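Local coordinates for protein tyrocidine synthetase 3 (PDB 2JGP) that forms peptide bonds in nonribosomal synthesis of the antibiotic tyrocidine, here as a peptidyl carrier domain joined to a condensation domain, at residues L31-A36 and E66-Q71; L42-V47 and I59-L64; Y97-A102 and P161-H166; T152-V157 and A199-V204. All coordinates share one frame; numbering follows the deposited sequence.

Contact 1: residues L31-A36 and E66-Q71; sequences LDDFFA and EKPTIQ
Pro68 is met by Asp33 and Phe35, both of which reach its CB, in different ways. The Asp33 carboxylate crosses the proline obliquely, with OD2 lying 3.3 Å from Pro68 CG and equally close to CB. Asp33 CG is anti to the backbone N (chi1 177°), beside the carbonyl carbon, and OD1 accepts from Phe35 N and Ala36 N, which reach it from opposite faces of the carboxylate plane. This Asx turn suits an aspartate, whose short side chain bends back readily onto the amides that follow. Phe35 stands at about a right angle to Pro68, its CD1 edge 3.9 Å from Pro68 CB and nearly in the ring plane, while Phe34 CD2 sits over the centre of one Phe35 face. Between the side chains the backbones run roughly antiparallel and pair at a single bridge. Phe34 N gives a straight bond of 2.9 Å to Pro68 O (168°), and Ile70 N a weak one of 3.3 Å to Asp32 O. Leu31 CD2 packs 3.4 Å from Gln71 NE2; the amide oxygen of Gln71 is held by Arg8. Thr69 is the N-cap of helix 70-79, and its hydroxyl also bonds Glu72. The loop 31-36 is fastened to the turn leading into helix 70-79, and only weakly to its first residue, while Phe34 turns inward against Trp19 and Leu23 of helix 10-23 and Val47 of helix 41-55.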
loop_
_atom_site.group_PDB
_atom_site.type_symbol
_atom_site.label_atom_id
_atom_site.label_comp_id
_atom_site.label_asym_id
_atom_site.label_seq_id
_atom_site.Cartn_x
_atom_site.Cartn_y
_atom_site.Cartn_z
ATOM N N LEU A 31 -12.208 -2.011 22.284
ATOM C CA LEU A 31 -12.355 -2.028 23.741
ATOM C C LEU A 31 -13.479 -2.943 24.227
ATOM O O LEU A 31 -13.660 -3.107 25.433
ATOM C CB LEU A 31 -12.601 -0.607 24.273
ATOM C CG LEU A 31 -11.541 0.445 23.928
ATOM C CD1 LEU A 31 -11.922 1.810 24.488
ATOM C CD2 LEU A 31 -10.169 0.014 24.435
ATOM N N ASP A 32 -14.241 -3.532 23.308
ATOM C CA ASP A 32 -15.387 -4.354 23.712
ATOM C C ASP A 32 -14.935 -5.635 24.412
ATOM O O ASP A 32 -13.955 -6.252 24.012
ATOM C CB ASP A 32 -16.285 -4.675 22.514
ATOM C CG ASP A 32 -17.207 -3.513 22.144
ATOM O OD1 ASP A 32 -17.890 -2.966 23.040
ATOM O OD2 ASP A 32 -17.264 -3.155 20.955
ATOM N N ASP A 33 -15.655 -6.001 25.471
ATOM C CA ASP A 33 -15.364 -7.194 26.267
ATOM C C ASP A 33 -16.414 -8.254 25.935
ATOM O O ASP A 33 -17.620 -7.985 26.002
ATOM C CB ASP A 33 -15.377 -6.845 27.761
ATOM C CG ASP A 33 -15.155 -8.057 28.664
ATOM O OD1 ASP A 33 -16.018 -8.958 28.701
ATOM O OD2 ASP A 33 -14.119 -8.099 29.360
ATOM N N PHE A 34 -15.945 -9.449 25.580
ATOM C CA PHE A 34 -16.807 -10.541 25.106
ATOM C C PHE A 34 -17.943 -10.869 26.074
ATOM O O PHE A 34 -19.080 -11.108 25.665
ATOM C CB PHE A 34 -15.969 -11.805 24.864
ATOM C CG PHE A 34 -16.746 -12.928 24.242
ATOM C CD1 PHE A 34 -17.035 -12.916 22.887
ATOM C CD2 PHE A 34 -17.209 -13.984 25.018
ATOM C CE1 PHE A 34 -17.763 -13.942 22.307
ATOM C CE2 PHE A 34 -17.940 -15.016 24.446
ATOM C CZ PHE A 34 -18.217 -14.993 23.088
ATOM N N PHE A 35 -17.625 -10.856 27.358
ATOM C CA PHE A 35 -18.570 -11.245 28.388
ATOM C C PHE A 35 -19.490 -10.082 28.757
ATOM O O PHE A 35 -20.664 -10.293 29.063
ATOM C CB PHE A 35 -17.803 -11.819 29.578
ATOM C CG PHE A 35 -16.894 -12.954 29.190
ATOM C CD1 PHE A 35 -15.566 -12.720 28.858
ATOM C CD2 PHE A 35 -17.388 -14.249 29.097
ATOM C CE1 PHE A 35 -14.737 -13.764 28.467
ATOM C CE2 PHE A 35 -16.565 -15.297 28.713
ATOM C CZ PHE A 35 -15.237 -15.054 28.391
ATOM N N ALA A 36 -18.975 -8.857 28.685
ATOM C CA ALA A 36 -19.819 -7.666 28.839
ATOM C C ALA A 36 -20.855 -7.587 27.711
ATOM O O ALA A 36 -21.978 -7.126 27.931
ATOM C CB ALA A 36 -18.971 -6.397 28.869
ATOM N N GLU A 66 -8.761 -14.876 29.834
ATOM C CA GLU A 66 -7.677 -14.038 30.334
ATOM C C GLU A 66 -7.601 -12.701 29.598
ATOM O O GLU A 66 -7.332 -11.673 30.209
ATOM C CB GLU A 66 -6.358 -14.793 30.184
ATOM C CG GLU A 66 -5.134 -14.123 30.777
ATOM C CD GLU A 66 -3.894 -14.987 30.629
ATOM O OE1 GLU A 66 -3.909 -16.138 31.114
ATOM O OE2 GLU A 66 -2.905 -14.523 30.026
ATOM N N LYS A 67 -7.865 -12.730 28.293
ATOM C CA LYS A 67 -7.753 -11.561 27.424
ATOM C C LYS A 67 -9.115 -11.318 26.766
ATOM O O LYS A 67 -9.288 -11.584 25.579
ATOM C CB LYS A 67 -6.695 -11.810 26.345
ATOM C CG LYS A 67 -5.360 -12.342 26.836
ATOM C CD LYS A 67 -4.499 -11.279 27.492
ATOM C CE LYS A 67 -3.034 -11.725 27.552
ATOM N NZ LYS A 67 -2.148 -10.599 27.923
ATOM N N PRO A 68 -10.094 -10.824 27.546
ATOM C CA PRO A 68 -11.490 -10.777 27.103
ATOM C C PRO A 68 -11.887 -9.613 26.188
ATOM O O PRO A 68 -13.055 -9.528 25.805
ATOM C CB PRO A 68 -12.254 -10.692 28.423
ATOM C CG PRO A 68 -11.350 -9.898 29.301
ATOM C CD PRO A 68 -9.952 -10.326 28.927
ATOM N N THR A 69 -10.948 -8.739 25.827
ATOM C CA THR A 69 -11.252 -7.637 24.923
ATOM C C THR A 69 -10.574 -7.846 23.574
ATOM O O THR A 69 -9.548 -8.522 23.481
ATOM C CB THR A 69 -10.820 -6.277 25.515
ATOM O OG1 THR A 69 -9.404 -6.267 25.711
ATOM C CG2 THR A 69 -11.532 -6.001 26.837
ATOM N N ILE A 70 -11.158 -7.264 22.530
ATOM C CA ILE A 70 -10.622 -7.378 21.179
ATOM C C ILE A 70 -9.142 -6.981 21.117
ATOM O O ILE A 70 -8.335 -7.680 20.502
ATOM C CB ILE A 70 -11.416 -6.500 20.177
ATOM C CG1 ILE A 70 -12.816 -7.070 19.936
ATOM C CG2 ILE A 70 -10.672 -6.382 18.851
ATOM C CD1 ILE A 70 -12.831 -8.407 19.208
ATOM N N GLN A 71 -8.781 -5.863 21.745
ATOM C CA GLN A 71 -7.395 -5.387 21.640
ATOM C C GLN A 71 -6.413 -6.328 22.331
ATOM O O GLN A 71 -5.320 -6.559 21.826
ATOM C CB GLN A 71 -7.238 -3.946 22.141
ATOM C CG GLN A 71 -7.536 -3.723 23.607
ATOM C CD GLN A 71 -7.389 -2.264 24.012
ATOM O OE1 GLN A 71 -7.118 -1.402 23.182
ATOM N NE2 GLN A 71 -7.582 -1.985 25.294
#

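Contact 2: residues L42-V47 and I59-L64. With SO4 (sulfate ion), chain C.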
loop_
_atom_site.group_PDB
_atom_site.type_symbol
_atom_site.label_atom_id
_atom_site.label_comp_id
_atom_site.label_asym_id
_atom_site.label_seq_id
_atom_site.Cartn_x
_atom_site.Cartn_y
_atom_site.Cartn_z
ATOM N N LEU A 42 -20.426 -21.096 26.127
ATOM C CA LEU A 42 -20.859 -21.703 24.865
ATOM C C LEU A 42 -20.428 -20.873 23.655
ATOM O O LEU A 42 -19.830 -21.402 22.713
ATOM C CB LEU A 42 -22.382 -21.895 24.850
ATOM C CG LEU A 42 -23.022 -22.465 23.575
ATOM C CD1 LEU A 42 -22.371 -23.781 23.150
ATOM C CD2 LEU A 42 -24.521 -22.654 23.771
ATOM N N ARG A 43 -20.729 -19.577 23.680
ATOM C CA ARG A 43 -20.400 -18.709 22.548
ATOM C C ARG A 43 -18.907 -18.359 22.490
ATOM O O ARG A 43 -18.392 -18.074 21.413
ATOM C CB ARG A 43 -21.290 -17.456 22.517
ATOM C CG ARG A 43 -22.678 -17.746 21.931
ATOM C CD ARG A 43 -23.533 -16.502 21.744
ATOM N NE ARG A 43 -24.093 -16.011 23.000
ATOM C CZ ARG A 43 -24.821 -14.899 23.115
ATOM N NH1 ARG A 43 -25.075 -14.137 22.056
ATOM N NH2 ARG A 43 -25.291 -14.539 24.303
ATOM N N ALA A 44 -18.215 -18.392 23.628
ATOM C CA ALA A 44 -16.749 -18.260 23.630
ATOM C C ALA A 44 -16.107 -19.421 22.873
ATOM O O ALA A 44 -15.183 -19.218 22.087
ATOM C CB ALA A 44 -16.210 -18.196 25.057
ATOM N N MET A 45 -16.603 -20.633 23.104
ATOM C CA MET A 45 -16.135 -21.809 22.369
ATOM C C MET A 45 -16.441 -21.693 20.869
ATOM O O MET A 45 -15.645 -22.136 20.033
ATOM C CB MET A 45 -16.725 -23.092 22.963
ATOM C CG MET A 45 -16.123 -23.435 24.322
ATOM S SD MET A 45 -16.721 -24.961 25.055
ATOM C CE MET A 45 -18.460 -24.604 25.279
ATOM N N ARG A 46 -17.574 -21.081 20.531
ATOM C CA ARG A 46 -17.913 -20.814 19.130
ATOM C C ARG A 46 -16.945 -19.814 18.480
ATOM O O ARG A 46 -16.615 -19.954 17.304
ATOM C CB ARG A 46 -19.346 -20.297 18.999
ATOM C CG ARG A 46 -20.417 -21.339 19.227
ATOM C CD ARG A 46 -21.784 -20.681 19.270
ATOM N NE ARG A 46 -22.879 -21.641 19.156
ATOM C CZ ARG A 46 -24.165 -21.357 19.365
ATOM N NH1 ARG A 46 -24.550 -20.131 19.714
ATOM N NH2 ARG A 46 -25.077 -22.312 19.232
ATOM N N VAL A 47 -16.503 -18.810 19.238
ATOM C CA VAL A 47 -15.502 -17.859 18.737
ATOM C C VAL A 47 -14.189 -18.581 18.431
ATOM O O VAL A 47 -13.576 -18.355 17.385
ATOM C CB VAL A 47 -15.244 -16.705 19.730
ATOM C CG1 VAL A 47 -13.977 -15.925 19.348
ATOM C CG2 VAL A 47 -16.447 -15.771 19.781
ATOM N N ILE A 59 -6.904 -20.471 19.407
ATOM C CA ILE A 59 -6.885 -19.639 20.598
ATOM C C ILE A 59 -7.370 -20.495 21.764
ATOM O O ILE A 59 -8.513 -20.954 21.744
ATOM C CB ILE A 59 -7.829 -18.430 20.453
ATOM C CG1 ILE A 59 -7.419 -17.549 19.269
ATOM C CG2 ILE A 59 -7.843 -17.602 21.732
ATOM C CD1 ILE A 59 -8.475 -16.507 18.909
ATOM N N PRO A 60 -6.508 -20.729 22.774
ATOM C CA PRO A 60 -6.973 -21.514 23.915
ATOM C C PRO A 60 -8.126 -20.803 24.606
ATOM O O PRO A 60 -8.137 -19.576 24.661
ATOM C CB PRO A 60 -5.745 -21.570 24.833
ATOM C CG PRO A 60 -4.584 -21.232 23.965
ATOM C CD PRO A 60 -5.111 -20.292 22.941
ATOM N N LEU A 61 -9.089 -21.560 25.125
ATOM C CA LEU A 61 -10.228 -20.953 25.809
ATOM C C LEU A 61 -9.752 -20.116 26.992
ATOM O O LEU A 61 -10.271 -19.032 27.236
ATOM C CB LEU A 61 -11.225 -22.018 26.265
ATOM C CG LEU A 61 -12.546 -21.518 26.854
ATOM C CD1 LEU A 61 -13.285 -20.625 25.856
ATOM C CD2 LEU A 61 -13.413 -22.696 27.282
ATOM N N ARG A 62 -8.758 -20.625 27.713
ATOM C CA ARG A 62 -8.138 -19.901 28.831
ATOM C C ARG A 62 -7.678 -18.490 28.479
ATOM O O ARG A 62 -7.768 -17.586 29.307
ATOM C CB ARG A 62 -6.949 -20.677 29.423
ATOM C CG ARG A 62 -6.079 -21.430 28.427
ATOM C CD ARG A 62 -6.592 -22.864 28.167
ATOM N NE ARG A 62 -5.580 -23.879 28.467
ATOM C CZ ARG A 62 -5.843 -25.154 28.765
ATOM N NH1 ARG A 62 -7.093 -25.615 28.803
ATOM N NH2 ARG A 62 -4.840 -25.983 29.029
ATOM N N ILE A 63 -7.175 -18.311 27.260
ATOM C CA ILE A 63 -6.701 -17.007 26.808
ATOM C C ILE A 63 -7.852 -16.031 26.536
ATOM O O ILE A 63 -7.740 -14.840 26.837
ATOM C CB ILE A 63 -5.816 -17.148 25.550
ATOM C CG1 ILE A 63 -4.536 -17.922 25.889
ATOM C CG2 ILE A 63 -5.475 -15.789 24.981
ATOM C CD1 ILE A 63 -3.649 -17.239 26.917
ATOM N N LEU A 64 -8.954 -16.522 25.975
ATOM C CA LEU A 64 -10.138 -15.680 25.778
ATOM C C LEU A 64 -10.668 -15.173 27.122
ATOM O O LEU A 64 -11.068 -14.016 27.247
ATOM C CB LEU A 64 -11.233 -16.436 25.022
ATOM C CG LEU A 64 -12.539 -15.687 24.733
ATOM C CD1 LEU A 64 -12.304 -14.275 24.202
ATOM C CD2 LEU A 64 -13.397 -16.484 23.750
HETATM S S SO4 C . -23.939 -18.271 25.817
HETATM O O1 SO4 C . -22.502 -18.502 25.687
HETATM O O2 SO4 C . -24.451 -19.121 26.884
HETATM O O3 SO4 C . -24.182 -16.882 26.178
HETATM O O4 SO4 C . -24.627 -18.572 24.569
#
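In the helical bundle of the peptidyl carrier domain, Ala44 of helix 41-55 receives two leucines, Leu61 and Leu64, from the short helix 61-66. The small alanine lets the helices come close. Both leucines carry CG anti to the backbone N (chi1 -180° for Leu64), beside the carbonyl carbon, from where one branch of each reaches the alanine methyl: Leu64 CD2 lies 3.5 Å from Ala44 CB and Leu61 CD1 3.9 Å from it. Leu61 offers its second branch to a neighbour, CD2 lying 4.1 Å from Met45 CG; these two side chains cross obliquely, with Met45 on the exposed side. Val47 adds a looser touch through CB to Leu64 CD2. No hydrogen bond crosses, so the contact is purely apolar; Leu73 of helix 70-79 covers Leu64 from another helix.

Away from this packing, Arg43 and His40 ND1 hold a sulfate, probably from the crystallisation liquor. It lies at the start of helix 41-55, where carrier proteins have the GGHS-type motif whose serine takes the phosphopantetheine arm. Arg43 N bonds sulfate O1 at 2.9 Å. Arg43 NE splits between two sulfate oxygens in weak bonds, while Arg43 NH2 donates to O3 at 3.2 Å with an N-H...O angle of 154°.

Contact 3: residues Y97-A102 and P161-H166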
loop_
_atom_site.group_PDB
_atom_site.type_symbol
_atom_site.label_atom_id
_atom_site.label_comp_id
_atom_site.label_asym_id
_atom_site.label_seq_id
_atom_site.Cartn_x
_atom_site.Cartn_y
_atom_site.Cartn_z
ATOM N N TYR A 97 16.191 -19.099 -1.679
ATOM C CA TYR A 97 14.906 -18.909 -1.015
ATOM C C TYR A 97 13.838 -18.594 -2.052
ATOM O O TYR A 97 14.135 -17.979 -3.079
ATOM C CB TYR A 97 15.012 -17.797 0.023
ATOM C CG TYR A 97 16.088 -18.058 1.046
ATOM C CD1 TYR A 97 17.393 -17.620 0.841
ATOM C CD2 TYR A 97 15.807 -18.762 2.212
ATOM C CE1 TYR A 97 18.389 -17.871 1.776
ATOM C CE2 TYR A 97 16.792 -19.015 3.155
ATOM C CZ TYR A 97 18.080 -18.572 2.930
ATOM O OH TYR A 97 19.050 -18.825 3.868
ATOM N N PRO A 98 12.584 -19.010 -1.790
ATOM C CA PRO A 98 11.560 -18.671 -2.766
ATOM C C PRO A 98 11.409 -17.160 -2.898
ATOM O O PRO A 98 11.655 -16.422 -1.938
ATOM C CB PRO A 98 10.282 -19.294 -2.179
ATOM C CG PRO A 98 10.559 -19.444 -0.715
ATOM C CD PRO A 98 12.028 -19.724 -0.624
ATOM N N VAL A 99 11.024 -16.702 -4.083
ATOM C CA VAL A 99 10.580 -15.324 -4.238
ATOM C C VAL A 99 9.156 -15.179 -3.715
ATOM O O VAL A 99 8.411 -16.155 -3.650
ATOM C CB VAL A 99 10.643 -14.856 -5.704
ATOM C CG1 VAL A 99 12.078 -14.856 -6.189
ATOM C CG2 VAL A 99 9.764 -15.730 -6.594
ATOM N N SER A 100 8.798 -13.965 -3.307
ATOM C CA SER A 100 7.407 -13.644 -3.027
ATOM C C SER A 100 6.617 -13.622 -4.337
ATOM O O SER A 100 7.197 -13.569 -5.433
ATOM C CB SER A 100 7.305 -12.297 -2.332
ATOM O OG SER A 100 7.762 -11.263 -3.180
ATOM N N SER A 101 5.296 -13.667 -4.213
ATOM C CA SER A 101 4.400 -13.598 -5.365
ATOM C C SER A 101 4.676 -12.344 -6.201
ATOM O O SER A 101 4.774 -12.420 -7.423
ATOM C CB SER A 101 2.940 -13.630 -4.894
ATOM O OG SER A 101 2.054 -13.592 -5.998
ATOM N N ALA A 102 4.835 -11.201 -5.534
ATOM C CA ALA A 102 5.113 -9.929 -6.216
ATOM C C ALA A 102 6.461 -9.940 -6.946
ATOM O O ALA A 102 6.559 -9.492 -8.084
ATOM C CB ALA A 102 5.053 -8.773 -5.229
ATOM N N PRO A 161 11.872 -18.512 -10.392
ATOM C CA PRO A 161 12.772 -17.474 -9.913
ATOM C C PRO A 161 12.995 -17.703 -8.423
ATOM O O PRO A 161 12.050 -18.066 -7.717
ATOM C CB PRO A 161 11.982 -16.176 -10.135
ATOM C CG PRO A 161 10.856 -16.539 -11.051
ATOM C CD PRO A 161 10.587 -17.969 -10.868
ATOM N N VAL A 162 14.226 -17.523 -7.959
ATOM C CA VAL A 162 14.533 -17.638 -6.536
ATOM C C VAL A 162 15.463 -16.519 -6.100
ATOM O O VAL A 162 16.203 -15.952 -6.917
ATOM C CB VAL A 162 15.187 -18.994 -6.187
ATOM C CG1 VAL A 162 14.206 -20.142 -6.400
ATOM C CG2 VAL A 162 16.466 -19.211 -7.012
ATOM N N GLN A 163 15.419 -16.224 -4.804
ATOM C CA GLN A 163 16.288 -15.229 -4.204
ATOM C C GLN A 163 17.615 -15.859 -3.834
ATOM O O GLN A 163 17.656 -16.903 -3.180
ATOM C CB GLN A 163 15.652 -14.651 -2.946
ATOM C CG GLN A 163 14.315 -14.009 -3.174
ATOM C CD GLN A 163 13.809 -13.315 -1.938
ATOM O OE1 GLN A 163 14.253 -12.211 -1.612
ATOM N NE2 GLN A 163 12.887 -13.966 -1.222
ATOM N N ASN A 164 18.693 -15.216 -4.265
ATOM C CA ASN A 164 20.046 -15.628 -3.946
ATOM C C ASN A 164 20.638 -14.542 -3.055
ATOM O O ASN A 164 20.891 -13.429 -3.506
ATOM C CB ASN A 164 20.846 -15.814 -5.239
ATOM C CG ASN A 164 22.195 -16.475 -5.020
ATOM O OD1 ASN A 164 22.612 -16.719 -3.891
ATOM N ND2 ASN A 164 22.893 -16.764 -6.120
ATOM N N ILE A 165 20.816 -14.860 -1.776
ATOM C CA ILE A 165 21.259 -13.879 -0.787
ATOM C C ILE A 165 22.769 -13.963 -0.665
ATOM O O ILE A 165 23.308 -15.035 -0.374
ATOM C CB ILE A 165 20.633 -14.144 0.605
ATOM C CG1 ILE A 165 19.122 -14.362 0.493
ATOM C CG2 ILE A 165 20.933 -12.995 1.558
ATOM C CD1 ILE A 165 18.378 -13.218 -0.078
ATOM N N HIS A 166 23.448 -12.837 -0.881
ATOM C CA HIS A 166 24.904 -12.811 -0.854
ATOM C C HIS A 166 25.453 -12.247 0.450
ATOM O O HIS A 166 25.034 -11.194 0.923
ATOM C CB HIS A 166 25.453 -12.029 -2.048
ATOM C CG HIS A 166 25.048 -12.603 -3.368
ATOM N ND1 HIS A 166 25.756 -13.608 -3.992
ATOM C CD2 HIS A 166 24.000 -12.321 -4.177
ATOM C CE1 HIS A 166 25.165 -13.914 -5.134
ATOM N NE2 HIS A 166 24.097 -13.147 -5.271
HETATM O O HOH W 1 10.539 -19.287 -5.858
#
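The Tyr97 ring has Gln163 O at its edge, near the ring plane, and Ile165 CG1 3.7 Å from Tyr97 CD1, the tyrosine and isoleucine side chains crossing at about a right angle. The phenol OH reaches beyond the pair to Gln94 N. The second flat group is the Gln163 amide, whose NE2 donates to Pro98 O at 2.8 Å. Pro98 O lies within 4° of the amide plane, and the bond is nearly straight at 169°, although NE2 is tilted 23° from the plane of the accepting carbonyl. An extended chain beyond CG carries the amide that far, and glutamine thereby gives its own strand a third bond to the neighbouring one. The other two are the paired backbone bonds of an antiparallel hydrogen-bonded pair, Tyr97 N to Gln163 O at 3.0 Å and Gln163 N to Tyr97 O at 2.8 Å. Next along, branched Val99 spreads over the partner strand: CG2 lies 3.5 Å from Pro161 O and CG1 3.7 Å from Val162 CA. A water continues the link, accepting from Val99 N and donating to Pro161 O. Ser100 then serves as N-cap of helix 101-113, while helix 253-263 packs Ala257 on Gln163. The short, weakly bonded strand 97-98 thus lies at one edge of a small three-stranded antiparallel sheet in the condensation domain, with the hairpin of 152-157 and 160-165 completing it.

Contact 4: residues T152-V157 and A199-V204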
loop_
_atom_site.group_PDB
_atom_site.type_symbol
_atom_site.label_atom_id
_atom_site.label_comp_id
_atom_site.label_asym_id
_atom_site.label_seq_id
_atom_site.Cartn_x
_atom_site.Cartn_y
_atom_site.Cartn_z
ATOM N N THR A 152 20.571 -9.154 -2.472
ATOM C CA THR A 152 19.805 -10.217 -3.098
ATOM C C THR A 152 19.905 -10.127 -4.619
ATOM O O THR A 152 19.711 -9.061 -5.192
ATOM C CB THR A 152 18.323 -10.133 -2.716
ATOM O OG1 THR A 152 18.187 -10.293 -1.302
ATOM C CG2 THR A 152 17.514 -11.216 -3.429
ATOM N N SER A 153 20.215 -11.255 -5.251
ATOM C CA SER A 153 20.131 -11.395 -6.697
ATOM C C SER A 153 19.106 -12.478 -6.978
ATOM O O SER A 153 18.646 -13.152 -6.055
ATOM C CB SER A 153 21.484 -11.781 -7.287
ATOM O OG SER A 153 21.884 -13.084 -6.888
ATOM N N PHE A 154 18.761 -12.659 -8.243
ATOM C CA PHE A 154 17.777 -13.674 -8.606
ATOM C C PHE A 154 18.374 -14.650 -9.594
ATOM O O PHE A 154 19.203 -14.277 -10.426
ATOM C CB PHE A 154 16.526 -13.038 -9.203
ATOM C CG PHE A 154 15.822 -12.093 -8.273
ATOM C CD1 PHE A 154 14.763 -12.526 -7.489
ATOM C CD2 PHE A 154 16.228 -10.775 -8.175
ATOM C CE1 PHE A 154 14.116 -11.648 -6.631
ATOM C CE2 PHE A 154 15.584 -9.890 -7.326
ATOM C CZ PHE A 154 14.535 -10.332 -6.542
ATOM N N ALA A 155 17.951 -15.903 -9.479
ATOM C CA ALA A 155 18.323 -16.953 -10.417
ATOM C C ALA A 155 17.088 -17.804 -10.659
ATOM O O ALA A 155 16.090 -17.655 -9.949
ATOM C CB ALA A 155 19.454 -17.791 -9.852
ATOM N N VAL A 156 17.142 -18.671 -11.669
ATOM C CA VAL A 156 16.081 -19.645 -11.895
ATOM C C VAL A 156 16.578 -21.003 -11.428
ATOM O O VAL A 156 17.588 -21.505 -11.914
ATOM C CB VAL A 156 15.644 -19.702 -13.377
ATOM C CG1 VAL A 156 14.669 -20.859 -13.620
ATOM C CG2 VAL A 156 15.001 -18.385 -13.774
ATOM N N VAL A 157 15.875 -21.579 -10.461
ATOM C CA VAL A 157 16.231 -22.878 -9.907
ATOM C C VAL A 157 14.984 -23.741 -9.909
ATOM O O VAL A 157 13.934 -23.322 -9.426
ATOM C CB VAL A 157 16.780 -22.739 -8.472
ATOM C CG1 VAL A 157 16.923 -24.106 -7.808
ATOM C CG2 VAL A 157 18.117 -21.993 -8.493
ATOM N N ALA A 199 23.788 -8.652 -7.546
ATOM C CA ALA A 199 23.598 -7.796 -6.387
ATOM C C ALA A 199 24.837 -6.905 -6.241
ATOM O O ALA A 199 25.938 -7.301 -6.635
ATOM C CB ALA A 199 23.377 -8.636 -5.127
ATOM N N PRO A 200 24.668 -5.689 -5.704
ATOM C CA PRO A 200 23.449 -5.082 -5.188
ATOM C C PRO A 200 22.584 -4.457 -6.288
ATOM O O PRO A 200 23.109 -3.865 -7.242
ATOM C CB PRO A 200 23.985 -3.995 -4.263
ATOM C CG PRO A 200 25.235 -3.551 -4.928
ATOM C CD PRO A 200 25.817 -4.773 -5.584
ATOM N N LEU A 201 21.270 -4.579 -6.149
ATOM C CA LEU A 201 20.339 -3.935 -7.074
ATOM C C LEU A 201 20.028 -2.503 -6.629
ATOM O O LEU A 201 18.873 -2.073 -6.607
ATOM C CB LEU A 201 19.064 -4.765 -7.213
ATOM C CG LEU A 201 19.336 -6.140 -7.821
ATOM C CD1 LEU A 201 18.176 -7.085 -7.585
ATOM C CD2 LEU A 201 19.657 -6.009 -9.312
ATOM N N ILE A 202 21.081 -1.775 -6.275
ATOM C CA ILE A 202 20.985 -0.361 -5.955
ATOM C C ILE A 202 22.236 0.291 -6.507
ATOM O O ILE A 202 23.321 -0.300 -6.464
ATOM C CB ILE A 202 20.843 -0.109 -4.428
ATOM C CG1 ILE A 202 20.704 1.391 -4.134
ATOM C CG2 ILE A 202 22.027 -0.690 -3.661
ATOM C CD1 ILE A 202 20.183 1.715 -2.731
ATOM N N ARG A 203 22.079 1.491 -7.056
ATOM C CA ARG A 203 23.223 2.258 -7.542
ATOM C C ARG A 203 23.069 3.716 -7.141
ATOM O O ARG A 203 21.952 4.214 -6.952
ATOM C CB ARG A 203 23.417 2.104 -9.056
ATOM C CG ARG A 203 22.166 2.228 -9.903
ATOM C CD ARG A 203 22.507 2.177 -11.393
ATOM N NE ARG A 203 22.765 0.817 -11.881
ATOM C CZ ARG A 203 22.017 0.152 -12.762
ATOM N NH1 ARG A 203 20.938 0.698 -13.303
ATOM N NH2 ARG A 203 22.356 -1.079 -13.117
ATOM N N VAL A 204 24.206 4.379 -6.971
ATOM C CA VAL A 204 24.228 5.735 -6.451
ATOM C C VAL A 204 25.243 6.560 -7.233
ATOM O O VAL A 204 26.370 6.117 -7.460
ATOM C CB VAL A 204 24.577 5.736 -4.946
ATOM C CG1 VAL A 204 24.535 7.157 -4.368
ATOM C CG2 VAL A 204 23.621 4.827 -4.186
HETATM O O HOH W 2 20.011 -6.443 -4.350
#
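No direct hydrogen bond joins Thr152 and Leu201; a water bridges their backbones, donating to Thr152 O at 2.8 Å and accepting from Leu201 N at 2.9 Å. The site lies in the condensation domain, which has a chloramphenicol acetyltransferase-like fold, and joins the small sheet of strand 152-157 to the approach of strand 202-210 in a larger sheet. That approach is sharply bent. A cis peptide precedes Pro200, and Leu201 is the centre of an inverse gamma turn closed by a weak bond from Ile202 N to Pro200 O. Proline suits a cis link, and both Ala199 and Leu201, on either side of Pro200, point toward strand 152-157. Ala199, small enough for close approach, sets CB 3.7 Å from Thr152 O and sits beside Ser153 CB. The serine hydroxyl, placed between the backbone N and the carbonyl carbon (chi1 67°), bonds His166 NE2. Leu201 also pairs through its backbone with His221, the first histidine of the HHxxxDG motif typical of condensation domains, and Phe154 touches Ser223 of the same motif. Leu201 CD1 makes two contacts, lying 3.5 Å from Thr152 O and, at the Phe154 ring edge near its plane, 3.8 Å from Phe154 CE2.

The four contacts form two pairs, one in each domain. Contacts 1 and 2, centres 11 Å apart, share the carrier-domain core: Phe34 CE1 presses within 3.4 Å of Val47 CG2, and the Phe34 side chain lies about 6 Å from the sulfate bound in contact 2. Contacts 3 and 4, centres 10 Å apart, are joined through neighbouring strands of one sheet, with Asn164 N probably hydrogen-bonded to Ser153 O at 2.7 Å. Through Leu201 and His221, contact 4 adjoins the HHxxxDG motif, probably the active-site region. Nearest atoms of contacts 2 and 3 are about 27 Å apart. A sodium ion at Gln396 and Asp400 lies about 11 Å from the Ile70 side chain.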